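Quinoline 2-oxidoreductase large subunit (Pseudomonas putida, PDB 1T3Q) carries the molybdenum and molybdopterin cytosine dinucleotide centre of a molybdenum hydroxylase of the xanthine dehydrogenase family, which oxidises quinoline at its 2-position. Local coordinates at the interface of chains A and B. Coordinates in Å, arbitrary orientation; residue numbers count along the deposited sequence, not the author numbering. Chains: chain A/B, quinoline 2-oxidoreductase large subunit.

Contact 1: the interface of chains A and B. Residues chain A 1-3, 559, 629; chain B 619-621, 623.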
# COMPACT_ATOMS: atom_id res chain seq x y z
N MET A 1 26.22 -24.83 16.41
CA MET A 1 25.04 -24.42 15.60
C MET A 1 25.40 -23.18 14.78
O MET A 1 26.01 -22.25 15.30
CB MET A 1 23.86 -24.10 16.52
CG MET A 1 23.41 -25.29 17.37
SD MET A 1 22.88 -26.68 16.35
CE MET A 1 22.39 -27.85 17.64
N MET A 2 25.01 -23.17 13.51
CA MET A 2 25.31 -22.04 12.64
C MET A 2 24.71 -20.72 13.13
O MET A 2 25.27 -19.65 12.89
CB MET A 2 24.85 -22.33 11.21
CG MET A 2 25.67 -23.40 10.50
SD MET A 2 27.44 -23.08 10.61
CE MET A 2 27.57 -21.53 9.69
N LYS A 3 23.58 -20.79 13.82
CA LYS A 3 22.92 -19.58 14.31
C LYS A 3 23.76 -18.87 15.38
O LYS A 3 23.52 -17.70 15.68
CB LYS A 3 21.54 -19.92 14.88
CG LYS A 3 21.55 -20.80 16.12
CD LYS A 3 20.14 -21.08 16.61
CE LYS A 3 20.15 -21.85 17.91
NZ LYS A 3 18.77 -21.99 18.47
N ARG A 559 25.35 -12.39 10.00
CA ARG A 559 25.38 -13.68 9.31
C ARG A 559 24.95 -13.57 7.84
O ARG A 559 25.63 -14.09 6.96
CB ARG A 559 24.45 -14.69 10.00
CG ARG A 559 24.96 -15.28 11.31
CD ARG A 559 24.30 -16.64 11.53
NE ARG A 559 24.66 -17.57 10.47
CZ ARG A 559 23.92 -18.60 10.05
NH1 ARG A 559 24.37 -19.37 9.06
NH2 ARG A 559 22.74 -18.85 10.58
N THR A 629 19.43 -16.92 10.34
CA THR A 629 18.92 -16.65 11.66
C THR A 629 20.11 -16.60 12.61
O THR A 629 21.16 -17.18 12.33
CB THR A 629 17.95 -17.74 12.14
OG1 THR A 629 17.43 -17.38 13.43
CG2 THR A 629 18.67 -19.08 12.25
N GLY B 619 25.92 -28.43 14.43
CA GLY B 619 26.29 -27.68 13.24
C GLY B 619 25.13 -27.27 12.35
O GLY B 619 25.33 -26.72 11.27
N PHE B 620 23.91 -27.54 12.81
CA PHE B 620 22.69 -27.23 12.06
C PHE B 620 22.49 -25.73 11.83
O PHE B 620 22.85 -24.91 12.67
CB PHE B 620 21.49 -27.77 12.83
CG PHE B 620 20.18 -27.68 12.08
CD1 PHE B 620 19.09 -27.04 12.66
CD2 PHE B 620 20.02 -28.30 10.85
CE1 PHE B 620 17.85 -27.02 12.02
CE2 PHE B 620 18.78 -28.29 10.19
CZ PHE B 620 17.70 -27.65 10.78
N ASP B 621 21.94 -25.38 10.67
CA ASP B 621 21.61 -23.99 10.37
C ASP B 621 20.09 -24.02 10.29
O ASP B 621 19.53 -24.53 9.32
CB ASP B 621 22.20 -23.53 9.04
CG ASP B 621 21.95 -22.04 8.79
OD1 ASP B 621 22.50 -21.49 7.81
OD2 ASP B 621 21.21 -21.42 9.58
N THR B 623 17.97 -21.81 9.68
CA THR B 623 17.33 -20.85 8.79
C THR B 623 16.49 -21.57 7.73
O THR B 623 17.03 -22.30 6.91
CB THR B 623 18.38 -19.99 8.06
OG1 THR B 623 19.34 -19.51 9.00
CG2 THR B 623 17.71 -18.81 7.38
O HOH W 1 26.41 -27.38 17.13
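A:Met2, the first residue of the 3-10 helix 2-4, meets B:Phe620 backbone to backbone: its amide N donates to the B:Phe620 carbonyl O at 2.9 Å, approaching from above the carbonyl plane. The site lies where two copies of this xanthine dehydrogenase-family molybdenum subunit pack two-fold symmetrically, probably the dimer interface of the enzyme. A salt bridge reinforces the join. A:Arg559, on helix 549-576, presents both terminal nitrogens end-on to B:Asp621, one to each carboxylate oxygen. NH1 reaches OD1 at 3.1 Å, and NH2 reaches OD2 at 3.2 Å. Both bonds are nearly straight and run in the guanidinium plane. The carboxylate is turned 54° against that plane, however, and both oxygens are met from above it. On chain A, NH2 also donates to the carbonyl O of A:Thr629, 2.9 Å away, which helps to fix the guanidinium's rotation. The carbonyl O of A:Met2 sits over one guanidinium face, towards the rim. On chain B, OD2 is held by its own loop as well: the B:Thr623 hydroxyl OG1 donates on its syn side at 2.7 Å, and the B:Thr623 backbone N adds a longer bond. Three donors converging on OD2 would be expected to favour an ionised carboxylate. The same OG1 accepts the backbone N of A:Thr629 at 2.9 Å, linking the end of strand 625-629 to the partner. With CG opposite its backbone N (chi1 -175°), B:Asp621 sends the carboxylate towards A:Arg559. Its CB packs against A:Met2 CB, 3.6 Å away. Replacing B:Asp621 by an alanine would probably leave the A:Arg559 guanidinium without its opposing charge, freer to turn, and B:Thr623 OG1 without its acceptor. Further along, A:Met1 SD lies 3.9 Å from B:Phe620 CB, touching the root of that side chain.

Contact 2: the interface of chains A and B. Residues chain A 616-619; chain B 1.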
# COMPACT_ATOMS: atom_id res chain seq x y z
N HIS A 616 33.33 -15.10 -13.32
CA HIS A 616 33.04 -15.97 -12.18
C HIS A 616 33.98 -17.17 -12.07
O HIS A 616 34.29 -17.83 -13.06
CB HIS A 616 31.61 -16.51 -12.28
CG HIS A 616 30.56 -15.44 -12.27
ND1 HIS A 616 30.85 -14.10 -12.28
CD2 HIS A 616 29.21 -15.53 -12.25
CE1 HIS A 616 29.73 -13.40 -12.27
NE2 HIS A 616 28.72 -14.25 -12.25
N PRO A 617 34.45 -17.47 -10.84
CA PRO A 617 35.34 -18.61 -10.65
C PRO A 617 34.51 -19.90 -10.70
O PRO A 617 33.29 -19.87 -10.53
CB PRO A 617 35.93 -18.35 -9.27
CG PRO A 617 34.81 -17.66 -8.55
CD PRO A 617 34.32 -16.68 -9.60
N PRO A 618 35.16 -21.06 -10.94
CA PRO A 618 34.38 -22.30 -10.99
C PRO A 618 33.64 -22.63 -9.69
O PRO A 618 34.14 -22.37 -8.60
CB PRO A 618 35.44 -23.35 -11.35
CG PRO A 618 36.71 -22.77 -10.78
CD PRO A 618 36.59 -21.31 -11.15
N GLY A 619 32.44 -23.19 -9.84
CA GLY A 619 31.62 -23.55 -8.69
C GLY A 619 30.99 -22.38 -7.96
O GLY A 619 30.35 -22.55 -6.93
N MET B 1 29.11 -24.00 -12.14
CA MET B 1 28.45 -22.86 -11.46
C MET B 1 27.21 -23.33 -10.71
O MET B 1 26.42 -24.11 -11.24
CB MET B 1 28.06 -21.80 -12.48
CG MET B 1 29.24 -21.26 -13.27
SD MET B 1 30.50 -20.55 -12.18
CE MET B 1 31.57 -19.76 -13.38
O HOH W 2 31.83 -23.96 -12.66
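B:Met1 lays its thioether against the loop A:His616 to A:Gly619, and the contacts sort into sulfur and methyl approaches to backbone carbonyls, an apolar touch and a water bridge. The loop follows the 3-10 helix 613-615 in the molybdenum-binding subunit, and the patch belongs to the two-fold face between the two copies, probably the dimer interface.

Carbonyl approaches come first. B:Met1 SD lies 3.3 Å from the A:Pro617 carbonyl O. That oxygen sits almost in line with the extension of the CG-SD bond, the CG-SD...O angle being about 165°, a direction in which divalent sulfur can present a slightly positive region; a weak attraction is therefore plausible. The terminal methyl CE is 3.4 Å from the A:His616 carbonyl O, and the A:Pro617 O is also near it, so the end of the side chain faces two oxygens that the loop turns towards it. The torsions explain the reach: the chain bends at chi2 (-58°) and then runs straight about the CG-SD bond, which carries CE beyond the sulfur towards A:His616.

The apolar contact seen here is at the base of the histidine side chain: B:Met1 CE meets A:His616 CB at 3.4 Å. The imidazole continues past CB, away from the thioether, so the methyl packs at its root and not over a ring face. A:Pro617 and A:Pro618 each lose little surface to the partner, and A:Pro618 reaches no nearer than 4.4 Å, between its CA and B:Met1 SD.

Polar linkage through solvent joins the two backbones. Water 2 stands 2.8 Å from the amino-terminal N of B:Met1. The A:Gly619 amide N-H points nearly straight at the same water, N and water being 3.0 Å apart, and the two nitrogens subtend roughly a right angle at the water oxygen.

The C-alpha centres of contact 1 and contact 2 lie about 25 Å apart, on one two-fold symmetric face between the chains. Both pair the amino terminus of one copy with the loop that joins the 3-10 helix 613-615 to strand 625-629 in the other, so the chain roles are exchanged. Contact 1 samples the later part of that loop and adds helix 549-576, whereas contact 2 samples its earlier part; residues 1 and 619 appear in both. Applying the two-fold gives each terminus both environments, which suggests that this reciprocal pairing of terminus and loop helps to hold the two copies together.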